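Local atomic coordinates of glycoside Hydrolase Family 43_12 (Metagenome, PDB entry 7JVH), a protein that probably hydrolyses glycosidic bonds in xylose- or arabinose-containing plant polysaccharides, as family 43 glycoside hydrolases generally do. Residues V187-P192 / P235-G240; G227-E232 / V266-D271; G248-M253 / D271-P276; M253-G258 / A302-L307. All coordinates share one frame; numbering follows the deposited sequence.

Contact 1 (V187-P192 / P235-G240)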
loop_
_atom_site.group_PDB
_atom_site.type_symbol
_atom_site.label_atom_id
_atom_site.label_comp_id
_atom_site.label_asym_id
_atom_site.label_seq_id
_atom_site.Cartn_x
_atom_site.Cartn_y
_atom_site.Cartn_z
ATOM N N VAL A 187 5.297 -21.917 1.752
ATOM C CA VAL A 187 4.039 -22.129 1.070
ATOM C C VAL A 187 3.788 -20.947 0.146
ATOM O O VAL A 187 4.200 -19.807 0.434
ATOM C CB VAL A 187 2.879 -22.331 2.068
ATOM C CG1 VAL A 187 2.526 -21.019 2.781
ATOM C CG2 VAL A 187 1.708 -22.990 1.369
ATOM N N HIS A 188 3.138 -21.215 -0.986
ATOM C CA HIS A 188 2.827 -20.167 -1.940
ATOM C C HIS A 188 1.678 -20.577 -2.831
ATOM O O HIS A 188 1.283 -21.748 -2.842
ATOM C CB HIS A 188 4.074 -19.788 -2.754
ATOM C CG HIS A 188 4.464 -20.811 -3.781
ATOM N ND1 HIS A 188 4.147 -20.682 -5.113
ATOM C CD2 HIS A 188 5.173 -21.962 -3.675
ATOM C CE1 HIS A 188 4.631 -21.720 -5.783
ATOM N NE2 HIS A 188 5.254 -22.511 -4.932
ATOM N N ASN A 189 1.113 -19.575 -3.524
ATOM C CA ASN A 189 0.109 -19.776 -4.563
ATOM C C ASN A 189 0.852 -20.163 -5.847
ATOM O O ASN A 189 1.983 -19.739 -6.055
ATOM C CB ASN A 189 -0.754 -18.502 -4.699
ATOM C CG ASN A 189 -1.328 -18.287 -6.099
ATOM O OD1 ASN A 189 -0.587 -18.002 -7.039
ATOM N ND2 ASN A 189 -2.654 -18.364 -6.228
ATOM N N ASP A 190 0.216 -20.995 -6.674
ATOM C CA ASP A 190 0.772 -21.400 -7.960
ATOM C C ASP A 190 -0.360 -21.691 -8.939
ATOM O O ASP A 190 -1.527 -21.711 -8.556
ATOM C CB ASP A 190 1.672 -22.642 -7.806
ATOM C CG ASP A 190 2.784 -22.718 -8.872
ATOM O OD1 ASP A 190 2.776 -21.914 -9.843
ATOM O OD2 ASP A 190 3.672 -23.585 -8.740
ATOM N N ALA A 191 -0.002 -21.898 -10.210
ATOM C CA ALA A 191 -0.958 -22.305 -11.232
ATOM C C ALA A 191 -0.969 -23.825 -11.289
ATOM O O ALA A 191 0.064 -24.445 -11.044
ATOM C CB ALA A 191 -0.599 -21.705 -12.584
ATOM N N PRO A 192 -2.130 -24.464 -11.548
ATOM C CA PRO A 192 -2.194 -25.928 -11.608
ATOM C C PRO A 192 -1.676 -26.428 -12.939
ATOM O O PRO A 192 -1.748 -25.707 -13.918
ATOM C CB PRO A 192 -3.695 -26.207 -11.505
ATOM C CG PRO A 192 -4.319 -25.012 -12.143
ATOM C CD PRO A 192 -3.432 -23.826 -11.804
ATOM N N PRO A 235 -13.596 -22.151 -6.839
ATOM C CA PRO A 235 -13.023 -21.068 -6.042
ATOM C C PRO A 235 -11.984 -20.244 -6.801
ATOM O O PRO A 235 -11.057 -20.804 -7.362
ATOM C CB PRO A 235 -12.382 -21.803 -4.860
ATOM C CG PRO A 235 -12.347 -23.247 -5.232
ATOM C CD PRO A 235 -13.472 -23.462 -6.181
ATOM N N VAL A 236 -12.152 -18.920 -6.786
ATOM C CA VAL A 236 -11.290 -17.998 -7.492
ATOM C C VAL A 236 -10.023 -17.675 -6.691
ATOM O O VAL A 236 -10.098 -17.337 -5.515
ATOM C CB VAL A 236 -12.064 -16.702 -7.841
ATOM C CG1 VAL A 236 -11.151 -15.616 -8.403
ATOM C CG2 VAL A 236 -13.205 -17.010 -8.794
ATOM N N TRP A 237 -8.865 -17.814 -7.344
ATOM C CA TRP A 237 -7.570 -17.324 -6.864
ATOM C C TRP A 237 -7.254 -17.513 -5.377
ATOM O O TRP A 237 -6.894 -16.557 -4.693
ATOM C CB TRP A 237 -7.413 -15.846 -7.240
ATOM C CG TRP A 237 -6.741 -15.663 -8.562
ATOM C CD1 TRP A 237 -7.334 -15.562 -9.784
ATOM C CD2 TRP A 237 -5.330 -15.575 -8.782
ATOM N NE1 TRP A 237 -6.376 -15.415 -10.754
ATOM C CE2 TRP A 237 -5.136 -15.410 -10.166
ATOM C CE3 TRP A 237 -4.213 -15.620 -7.938
ATOM C CZ2 TRP A 237 -3.865 -15.299 -10.736
ATOM C CZ3 TRP A 237 -2.948 -15.492 -8.497
ATOM C CH2 TRP A 237 -2.787 -15.340 -9.888
ATOM N N ILE A 238 -7.351 -18.752 -4.888
ATOM C CA ILE A 238 -6.861 -19.076 -3.568
ATOM C C ILE A 238 -5.404 -18.647 -3.474
ATOM O O ILE A 238 -4.597 -18.985 -4.327
ATOM C CB ILE A 238 -7.036 -20.567 -3.187
ATOM C CG1 ILE A 238 -6.648 -20.784 -1.720
ATOM C CG2 ILE A 238 -6.241 -21.480 -4.100
ATOM C CD1 ILE A 238 -7.518 -21.779 -0.988
ATOM N N GLU A 239 -5.088 -17.878 -2.428
ATOM C CA GLU A 239 -3.789 -17.246 -2.285
ATOM C C GLU A 239 -3.556 -16.807 -0.832
ATOM O O GLU A 239 -4.206 -17.307 0.078
ATOM C CB GLU A 239 -3.676 -16.078 -3.287
ATOM C CG GLU A 239 -4.561 -14.883 -2.996
ATOM C CD GLU A 239 -4.662 -13.912 -4.179
ATOM O OE1 GLU A 239 -3.773 -13.890 -5.032
ATOM O OE2 GLU A 239 -5.635 -13.143 -4.284
ATOM N N GLY A 240 -2.584 -15.906 -0.632
ATOM C CA GLY A 240 -2.135 -15.472 0.671
ATOM C C GLY A 240 -1.985 -16.587 1.711
ATOM O O GLY A 240 -2.379 -16.411 2.856
#
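N189 reaches out from one blade of this family's five-bladed propeller to W237 and the backbone of I238. Strand 184-190 is the second strand of the blade formed by residues 175-226; residues 235-238 lead into strand 239-246, which opens the next. The N189 amide and the indole lie nearly parallel, their planes 6° apart, although the two side chains cross at about a right angle. ND2 of N189 comes obliquely to within 3.6 Å of CE3 of W237, and OD1 of N189 is 3.7 Å from CZ3 of W237. CG of N189 lies roughly anti to its backbone N (chi1 151°), which carries the amide across to the other blade. On its own blade, R202 takes OD1 of N189, so both ends of the amide are engaged and its flip is fixed. An alanine here is likely to leave the carbonyl of I238 without its amide donor and to open a gap beside the indole. E239 adds its CB, while its carboxylate meets a bound glycerol, consistent with a pocket. Across the blades, ND2 of N189 donates to O of I238 over 2.8 Å, nearly straight at 165°, with the oxygen in the amide plane.

Contact 2 (G227-E232 / V266-D271)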
loop_
_atom_site.group_PDB
_atom_site.type_symbol
_atom_site.label_atom_id
_atom_site.label_comp_id
_atom_site.label_asym_id
_atom_site.label_seq_id
_atom_site.Cartn_x
_atom_site.Cartn_y
_atom_site.Cartn_z
ATOM N N GLY A 227 -7.494 -25.428 -5.763
ATOM C CA GLY A 227 -8.650 -24.602 -6.049
ATOM C C GLY A 227 -9.105 -23.738 -4.874
ATOM O O GLY A 227 -9.120 -22.500 -4.974
ATOM N N GLY A 228 -9.489 -24.403 -3.780
ATOM C CA GLY A 228 -10.001 -23.759 -2.576
ATOM C C GLY A 228 -10.633 -24.742 -1.603
ATOM O O GLY A 228 -10.317 -25.938 -1.639
ATOM N N THR A 229 -11.526 -24.237 -0.743
ATOM C CA THR A 229 -12.237 -25.054 0.258
ATOM C C THR A 229 -13.152 -26.121 -0.359
ATOM O O THR A 229 -13.365 -27.175 0.228
ATOM C CB THR A 229 -13.100 -24.199 1.209
ATOM O OG1 THR A 229 -13.898 -23.300 0.433
ATOM C CG2 THR A 229 -12.224 -23.399 2.165
ATOM N N ASP A 230 -13.707 -25.821 -1.537
ATOM C CA ASP A 230 -14.555 -26.750 -2.285
ATOM C C ASP A 230 -14.425 -26.501 -3.792
ATOM O O ASP A 230 -15.007 -25.545 -4.326
ATOM C CB ASP A 230 -16.014 -26.624 -1.839
ATOM C CG ASP A 230 -16.942 -27.578 -2.586
ATOM O OD1 ASP A 230 -16.449 -28.469 -3.307
ATOM O OD2 ASP A 230 -18.172 -27.452 -2.465
ATOM N N ILE A 231 -13.676 -27.387 -4.466
ATOM C CA ILE A 231 -13.302 -27.215 -5.876
ATOM C C ILE A 231 -14.507 -27.204 -6.819
ATOM O O ILE A 231 -14.501 -26.479 -7.817
ATOM C CB ILE A 231 -12.250 -28.262 -6.312
ATOM C CG1 ILE A 231 -11.570 -27.830 -7.611
ATOM C CG2 ILE A 231 -12.872 -29.647 -6.449
ATOM C CD1 ILE A 231 -10.128 -28.297 -7.721
ATOM N N GLU A 232 -15.546 -27.976 -6.479
ATOM C CA GLU A 232 -16.808 -27.993 -7.227
ATOM C C GLU A 232 -17.403 -26.587 -7.438
ATOM O O GLU A 232 -18.077 -26.340 -8.422
ATOM C CB GLU A 232 -17.848 -28.893 -6.545
ATOM C CG GLU A 232 -17.633 -30.391 -6.725
ATOM C CD GLU A 232 -18.721 -31.255 -6.110
ATOM O OE1 GLU A 232 -19.885 -30.821 -5.896
ATOM O OE2 GLU A 232 -18.396 -32.421 -5.852
ATOM N N VAL A 266 -10.310 -18.144 4.374
ATOM C CA VAL A 266 -10.728 -19.491 4.670
ATOM C C VAL A 266 -9.622 -20.151 5.485
ATOM O O VAL A 266 -8.506 -19.632 5.541
ATOM C CB VAL A 266 -11.041 -20.277 3.390
ATOM C CG1 VAL A 266 -12.118 -19.574 2.593
ATOM C CG2 VAL A 266 -9.796 -20.467 2.536
ATOM N N ILE A 267 -9.943 -21.286 6.120
ATOM C CA ILE A 267 -9.039 -21.931 7.065
ATOM C C ILE A 267 -9.108 -23.462 6.936
ATOM O O ILE A 267 -10.203 -24.041 6.849
ATOM C CB ILE A 267 -9.356 -21.522 8.523
ATOM C CG1 ILE A 267 -8.273 -22.023 9.489
ATOM C CG2 ILE A 267 -10.726 -22.042 8.955
ATOM C CD1 ILE A 267 -6.978 -21.241 9.440
ATOM N N PHE A 268 -7.921 -24.085 6.943
ATOM C CA PHE A 268 -7.714 -25.516 6.806
ATOM C C PHE A 268 -6.861 -25.972 7.977
ATOM O O PHE A 268 -6.070 -25.185 8.503
ATOM C CB PHE A 268 -6.900 -25.810 5.538
ATOM C CG PHE A 268 -7.583 -25.435 4.252
ATOM C CD1 PHE A 268 -7.462 -24.155 3.723
ATOM C CD2 PHE A 268 -8.331 -26.379 3.553
ATOM C CE1 PHE A 268 -8.083 -23.824 2.542
ATOM C CE2 PHE A 268 -8.960 -26.036 2.364
ATOM C CZ PHE A 268 -8.823 -24.761 1.853
ATOM N N LYS A 269 -6.979 -27.248 8.357
ATOM C CA LYS A 269 -6.062 -27.849 9.331
ATOM C C LYS A 269 -5.559 -29.245 8.913
ATOM O O LYS A 269 -6.195 -29.926 8.108
ATOM C CB LYS A 269 -6.701 -27.884 10.729
ATOM C CG LYS A 269 -7.679 -29.020 10.978
ATOM C CD LYS A 269 -8.323 -28.911 12.356
ATOM C CE LYS A 269 -9.348 -30.011 12.584
ATOM N NZ LYS A 269 -8.735 -31.257 13.145
ATOM N N ALA A 270 -4.407 -29.644 9.467
ATOM C CA ALA A 270 -3.800 -30.946 9.216
ATOM C C ALA A 270 -2.987 -31.427 10.403
ATOM O O ALA A 270 -2.541 -30.615 11.220
ATOM C CB ALA A 270 -2.911 -30.894 7.986
ATOM N N ASP A 271 -2.787 -32.753 10.480
ATOM C CA ASP A 271 -2.011 -33.385 11.545
ATOM C C ASP A 271 -0.514 -33.443 11.240
ATOM O O ASP A 271 0.278 -33.854 12.087
ATOM C CB ASP A 271 -2.530 -34.795 11.816
ATOM C CG ASP A 271 -3.961 -34.802 12.336
ATOM O OD1 ASP A 271 -4.364 -33.894 13.102
ATOM O OD2 ASP A 271 -4.706 -35.729 11.981
#
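T229 lays its methyl group into the angle between V266 and the ring of F268. CG2 of T229 is 3.6 Å from CB of V266, the two side chains meeting tip to tip, with the two methyls of V266 flanking that carbon, almost as near. The same CG2 stands 3.7 Å from CZ of F268, coming at the ring obliquely, the side chains crossing at about a right angle. With OG1 at chi1 49°, the methyl of T229 is left anti to the carbonyl carbon, on the side of V266 and F268. The phenyl also meets the main chain: C of G228 lies in the ring plane at its edge, 3.9 Å from CZ of F268. No hydrogen bond joins the two segments, and they meet by van der Waals contact. A serine in place of F268 would probably open a gap beside G228 and the methyl of T229, removing one support of the loop. Polar anchoring of the loop includes E256, which accepts the backbone N-H of T229. F268 lies on strand 265-270, paired with strand 249-255; its ring also touches V225 of strand 215-226, from the preceding blade, and P279 of strand 278-279.

Contact 3 (G248-M253 / D271-P276)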
loop_
_atom_site.group_PDB
_atom_site.type_symbol
_atom_site.label_atom_id
_atom_site.label_comp_id
_atom_site.label_asym_id
_atom_site.label_seq_id
_atom_site.Cartn_x
_atom_site.Cartn_y
_atom_site.Cartn_z
ATOM N N GLY A 248 -0.100 -28.762 18.554
ATOM C CA GLY A 248 0.352 -29.872 17.730
ATOM C C GLY A 248 -0.279 -29.995 16.354
ATOM O O GLY A 248 0.151 -30.839 15.565
ATOM N N THR A 249 -1.261 -29.141 16.040
ATOM C CA THR A 249 -1.976 -29.159 14.765
ATOM C C THR A 249 -1.463 -28.050 13.845
ATOM O O THR A 249 -1.156 -26.953 14.308
ATOM C CB THR A 249 -3.487 -28.965 14.997
ATOM O OG1 THR A 249 -3.988 -30.024 15.818
ATOM C CG2 THR A 249 -4.263 -28.945 13.697
ATOM N N TYR A 250 -1.380 -28.342 12.542
ATOM C CA TYR A 250 -0.988 -27.366 11.518
ATOM C C TYR A 250 -2.223 -26.703 10.943
ATOM O O TYR A 250 -3.258 -27.341 10.760
ATOM C CB TYR A 250 -0.160 -28.030 10.396
ATOM C CG TYR A 250 1.161 -28.579 10.887
ATOM C CD1 TYR A 250 2.297 -27.788 10.895
ATOM C CD2 TYR A 250 1.253 -29.869 11.396
ATOM C CE1 TYR A 250 3.503 -28.273 11.374
ATOM C CE2 TYR A 250 2.445 -30.353 11.903
ATOM C CZ TYR A 250 3.572 -29.556 11.869
ATOM O OH TYR A 250 4.771 -30.029 12.346
ATOM N N TYR A 251 -2.100 -25.404 10.660
ATOM C CA TYR A 251 -3.190 -24.582 10.145
ATOM C C TYR A 251 -2.721 -23.846 8.922
ATOM O O TYR A 251 -1.653 -23.251 8.931
ATOM C CB TYR A 251 -3.645 -23.599 11.219
ATOM C CG TYR A 251 -4.392 -24.279 12.347
ATOM C CD1 TYR A 251 -5.767 -24.436 12.283
ATOM C CD2 TYR A 251 -3.720 -24.782 13.460
ATOM C CE1 TYR A 251 -6.471 -25.058 13.298
ATOM C CE2 TYR A 251 -4.405 -25.424 14.475
ATOM C CZ TYR A 251 -5.789 -25.556 14.390
ATOM O OH TYR A 251 -6.488 -26.191 15.392
ATOM N N LEU A 252 -3.527 -23.909 7.862
ATOM C CA LEU A 252 -3.298 -23.163 6.633
ATOM C C LEU A 252 -4.450 -22.185 6.482
ATOM O O LEU A 252 -5.603 -22.598 6.378
ATOM C CB LEU A 252 -3.227 -24.101 5.410
ATOM C CG LEU A 252 -3.248 -23.439 4.026
ATOM C CD1 LEU A 252 -1.983 -22.634 3.794
ATOM C CD2 LEU A 252 -3.428 -24.491 2.943
HETATM N N MSE A 253 -4.117 -20.890 6.477
HETATM C CA MSE A 253 -5.102 -19.842 6.247
HETATM C C MSE A 253 -4.807 -19.170 4.908
HETATM O O MSE A 253 -3.670 -18.781 4.647
HETATM C CB MSE A 253 -5.087 -18.818 7.387
HETATM C CG MSE A 253 -6.297 -17.908 7.395
HETATM SE SE MSE A 253 -6.287 -16.627 8.877
HETATM C CE MSE A 253 -6.955 -17.668 10.342
ATOM N N ASP A 271 -2.787 -32.753 10.480
ATOM C CA ASP A 271 -2.011 -33.385 11.545
ATOM C C ASP A 271 -0.514 -33.443 11.240
ATOM O O ASP A 271 0.278 -33.854 12.087
ATOM C CB ASP A 271 -2.530 -34.795 11.816
ATOM C CG ASP A 271 -3.961 -34.802 12.336
ATOM O OD1 ASP A 271 -4.364 -33.894 13.102
ATOM O OD2 ASP A 271 -4.706 -35.729 11.981
ATOM N N ASN A 272 -0.144 -33.029 10.023
ATOM C CA ASN A 272 1.223 -33.089 9.502
ATOM C C ASN A 272 1.472 -31.939 8.510
ATOM O O ASN A 272 0.549 -31.508 7.804
ATOM C CB ASN A 272 1.444 -34.474 8.869
ATOM C CG ASN A 272 2.601 -34.526 7.888
ATOM O OD1 ASN A 272 2.429 -34.247 6.705
ATOM N ND2 ASN A 272 3.767 -34.969 8.352
ATOM N N ILE A 273 2.712 -31.439 8.462
ATOM C CA ILE A 273 3.033 -30.268 7.648
ATOM C C ILE A 273 2.619 -30.431 6.177
ATOM O O ILE A 273 2.143 -29.478 5.558
ATOM C CB ILE A 273 4.532 -29.891 7.736
ATOM C CG1 ILE A 273 4.815 -28.568 6.993
ATOM C CG2 ILE A 273 5.420 -30.990 7.164
ATOM C CD1 ILE A 273 3.997 -27.399 7.504
ATOM N N TYR A 274 2.826 -31.638 5.634
ATOM C CA TYR A 274 2.415 -32.013 4.275
ATOM C C TYR A 274 1.022 -32.640 4.287
ATOM O O TYR A 274 0.420 -32.848 3.232
ATOM C CB TYR A 274 3.379 -33.052 3.686
ATOM C CG TYR A 274 4.731 -32.526 3.264
ATOM C CD1 TYR A 274 4.866 -31.776 2.105
ATOM C CD2 TYR A 274 5.880 -32.808 3.999
ATOM C CE1 TYR A 274 6.095 -31.304 1.686
ATOM C CE2 TYR A 274 7.120 -32.337 3.604
ATOM C CZ TYR A 274 7.225 -31.585 2.441
ATOM O OH TYR A 274 8.459 -31.105 2.028
ATOM N N GLY A 275 0.542 -32.958 5.498
ATOM C CA GLY A 275 -0.536 -33.916 5.731
ATOM C C GLY A 275 -1.752 -33.348 5.021
ATOM O O GLY A 275 -1.743 -32.168 4.664
ATOM N N PRO A 276 -2.810 -34.154 4.786
ATOM C CA PRO A 276 -3.993 -33.646 4.093
ATOM C C PRO A 276 -4.572 -32.476 4.889
ATOM O O PRO A 276 -4.752 -32.594 6.092
ATOM C CB PRO A 276 -4.935 -34.854 4.040
ATOM C CG PRO A 276 -4.392 -35.840 5.017
ATOM C CD PRO A 276 -2.936 -35.552 5.213
#
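Y250 spreads its ring over the backbone of residues 271-273, and most of the contact is of an aromatic ring with peptide groups. N of I273 lies over one face, 3.6 Å above the ring plane and offset toward the rim. C of N272 comes just as near, 3.6 Å from CD2 of Y250, but obliquely, whereas C of D271 sits at the edge of the ring. The apolar part rests on I273, whose CD1 is 3.8 Å from CD1 of Y250. CG1 of I273, anti to the backbone N (chi1 -174°), places that methyl above the same face as its own N, out over the CD1 side of the ring. Hydrogen bonds do not cross the contact; they shape its two sides separately. The hydroxyl of Y250 is held by D179 and by K245 of strand 239-246, neither of them in the loop. In the loop, N of G275 donates to O of N272 over 2.7 Å, and a weak bond joins N of Y274 to OD1 of N272. The first bond, with helical backbone angles at I273 and Y274, defines a type I beta turn; the second, weakly, forms an Asx turn. The arrangement is that of an outer corner of a propeller blade, where the chain turns between its third and fourth strands, 265-270 and 278-279, against a tyrosine of the second.

Contact 4 (M253-G258 / A302-L307); sequences MCAEGG and AGHADL
Strand residues 253-255 and 304-307 run almost antiparallel, their directions 156° apart, and draw closest at A255 and H304, whose CA atoms are 4.8 Å apart, before splaying to 8.0 Å between the CA atoms of M253 and D306. They belong to different sheets: strand 249-255 is the second of one propeller blade and strand 300-308 the first of the next. At the narrow end the methyl of A255 points at the main chain, its CB 3.6 Å from N of H304. The CB of H304 points away from this blade, and the imidazole lies near D63, D173 and a bound glycerol, toward what is probably the substrate pocket of the propeller. At the wide end selenomethionine M253 fills the distance. Its CG is anti to the backbone N (chi1 -166°) and the chain then bends at the selenium, which swings the terminal methyl against L307; the side chains cross at about a right angle. CE of M253 comes within 3.3 Å of CD1 of L307, a tight fit, and SE of M253 is 3.9 Å from CG of L307. Polar ties between the blades run alongside: the hydroxyl of Y244 meets both OD1 of D306 and N of L307, and E265 accepts from N of A305. Between the two segments the contact is buried and holds no hydrogen bond: methyl against peptide at A255, apolar at M253. This implies that close fit works beside the flanking hydrogen bonds from Y244 and E265 in seating one blade against the other.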
loop_
_atom_site.group_PDB
_atom_site.type_symbol
_atom_site.label_atom_id
_atom_site.label_comp_id
_atom_site.label_asym_id
_atom_site.label_seq_id
_atom_site.Cartn_x
_atom_site.Cartn_y
_atom_site.Cartn_z
HETATM N N MSE A 253 -4.117 -20.890 6.477
HETATM C CA MSE A 253 -5.102 -19.842 6.247
HETATM C C MSE A 253 -4.807 -19.170 4.908
HETATM O O MSE A 253 -3.670 -18.781 4.647
HETATM C CB MSE A 253 -5.087 -18.818 7.387
HETATM C CG MSE A 253 -6.297 -17.908 7.395
HETATM SE SE MSE A 253 -6.287 -16.627 8.877
HETATM C CE MSE A 253 -6.955 -17.668 10.342
ATOM N N CYS A 254 -5.843 -19.040 4.073
ATOM C CA CYS A 254 -5.692 -18.480 2.739
ATOM C C CYS A 254 -6.789 -17.487 2.438
ATOM O O CYS A 254 -7.885 -17.590 2.979
ATOM C CB CYS A 254 -5.765 -19.599 1.689
ATOM S SG CYS A 254 -4.582 -20.937 1.917
ATOM N N ALA A 255 -6.480 -16.526 1.568
ATOM C CA ALA A 255 -7.483 -15.702 0.911
ATOM C C ALA A 255 -8.088 -16.520 -0.229
ATOM O O ALA A 255 -7.381 -17.320 -0.852
ATOM C CB ALA A 255 -6.861 -14.410 0.384
ATOM N N GLU A 256 -9.390 -16.316 -0.486
ATOM C CA GLU A 256 -10.126 -17.007 -1.555
ATOM C C GLU A 256 -11.208 -16.089 -2.124
ATOM O O GLU A 256 -11.843 -15.343 -1.384
ATOM C CB GLU A 256 -10.757 -18.306 -1.034
ATOM C CG GLU A 256 -11.607 -19.061 -2.051
ATOM C CD GLU A 256 -12.298 -20.286 -1.483
ATOM O OE1 GLU A 256 -11.610 -21.237 -1.048
ATOM O OE2 GLU A 256 -13.541 -20.320 -1.494
ATOM N N GLY A 257 -11.395 -16.152 -3.446
ATOM C CA GLY A 257 -12.368 -15.355 -4.166
ATOM C C GLY A 257 -11.873 -14.139 -4.939
ATOM O O GLY A 257 -12.664 -13.493 -5.625
ATOM N N GLY A 258 -10.586 -13.809 -4.834
ATOM C CA GLY A 258 -10.032 -12.658 -5.534
ATOM C C GLY A 258 -10.023 -11.425 -4.664
ATOM O O GLY A 258 -10.775 -11.374 -3.685
ATOM N N ALA A 302 -12.952 -7.782 1.729
ATOM C CA ALA A 302 -12.240 -8.199 2.924
ATOM C C ALA A 302 -11.602 -9.580 2.747
ATOM O O ALA A 302 -12.293 -10.566 2.491
ATOM C CB ALA A 302 -13.170 -8.184 4.125
ATOM N N GLY A 303 -10.275 -9.627 2.900
ATOM C CA GLY A 303 -9.519 -10.856 2.905
ATOM C C GLY A 303 -8.028 -10.587 2.990
ATOM O O GLY A 303 -7.603 -9.471 3.326
ATOM N N HIS A 304 -7.241 -11.623 2.668
ATOM C CA HIS A 304 -5.780 -11.599 2.729
ATOM C C HIS A 304 -5.289 -11.230 4.124
ATOM O O HIS A 304 -4.627 -10.204 4.335
ATOM C CB HIS A 304 -5.150 -10.668 1.682
ATOM C CG HIS A 304 -3.800 -11.120 1.246
ATOM N ND1 HIS A 304 -3.564 -11.593 -0.028
ATOM C CD2 HIS A 304 -2.628 -11.235 1.912
ATOM C CE1 HIS A 304 -2.297 -11.956 -0.138
ATOM N NE2 HIS A 304 -1.706 -11.754 1.026
ATOM N N ALA A 305 -5.618 -12.100 5.084
ATOM C CA ALA A 305 -5.353 -11.856 6.488
ATOM C C ALA A 305 -4.068 -12.511 6.932
ATOM O O ALA A 305 -3.496 -13.351 6.228
ATOM C CB ALA A 305 -6.508 -12.367 7.321
ATOM N N ASP A 306 -3.610 -12.120 8.117
ATOM C CA ASP A 306 -2.508 -12.771 8.799
ATOM C C ASP A 306 -2.733 -12.613 10.305
ATOM O O ASP A 306 -3.156 -11.532 10.755
ATOM C CB ASP A 306 -1.207 -12.123 8.354
ATOM C CG ASP A 306 0.035 -12.856 8.827
ATOM O OD1 ASP A 306 -0.029 -14.024 9.283
ATOM O OD2 ASP A 306 1.117 -12.250 8.740
ATOM N N LEU A 307 -2.476 -13.685 11.067
ATOM C CA LEU A 307 -2.717 -13.716 12.510
ATOM C C LEU A 307 -1.445 -13.498 13.326
ATOM O O LEU A 307 -0.353 -13.862 12.897
ATOM C CB LEU A 307 -3.320 -15.061 12.919
ATOM C CG LEU A 307 -4.555 -15.553 12.175
ATOM C CD1 LEU A 307 -5.046 -16.823 12.850
ATOM C CD2 LEU A 307 -5.653 -14.493 12.115
#

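How the contacts relate
All four contacts involve the blade of strands 239-246, 249-255, 265-270 and 278-279. Contacts 1 and 4 are buried and join it to the blade before and the blade after; their centres lie about 11 Å apart, and backbone bonds between E239 and A255 and between V236 and G257 knit them together. Contacts 2 and 3, only partly buried and farther from the chain's centre, set loops against side chains of that blade's strands; they share D271, and L252 pairs with F268 between them. Chemistry follows place: contact 1 alone has a hydrogen bond across its segments, contacts 2 and 4 are van der Waals contacts, largely between apolar side chains, and contact 3 sets peptide groups against an aromatic ring.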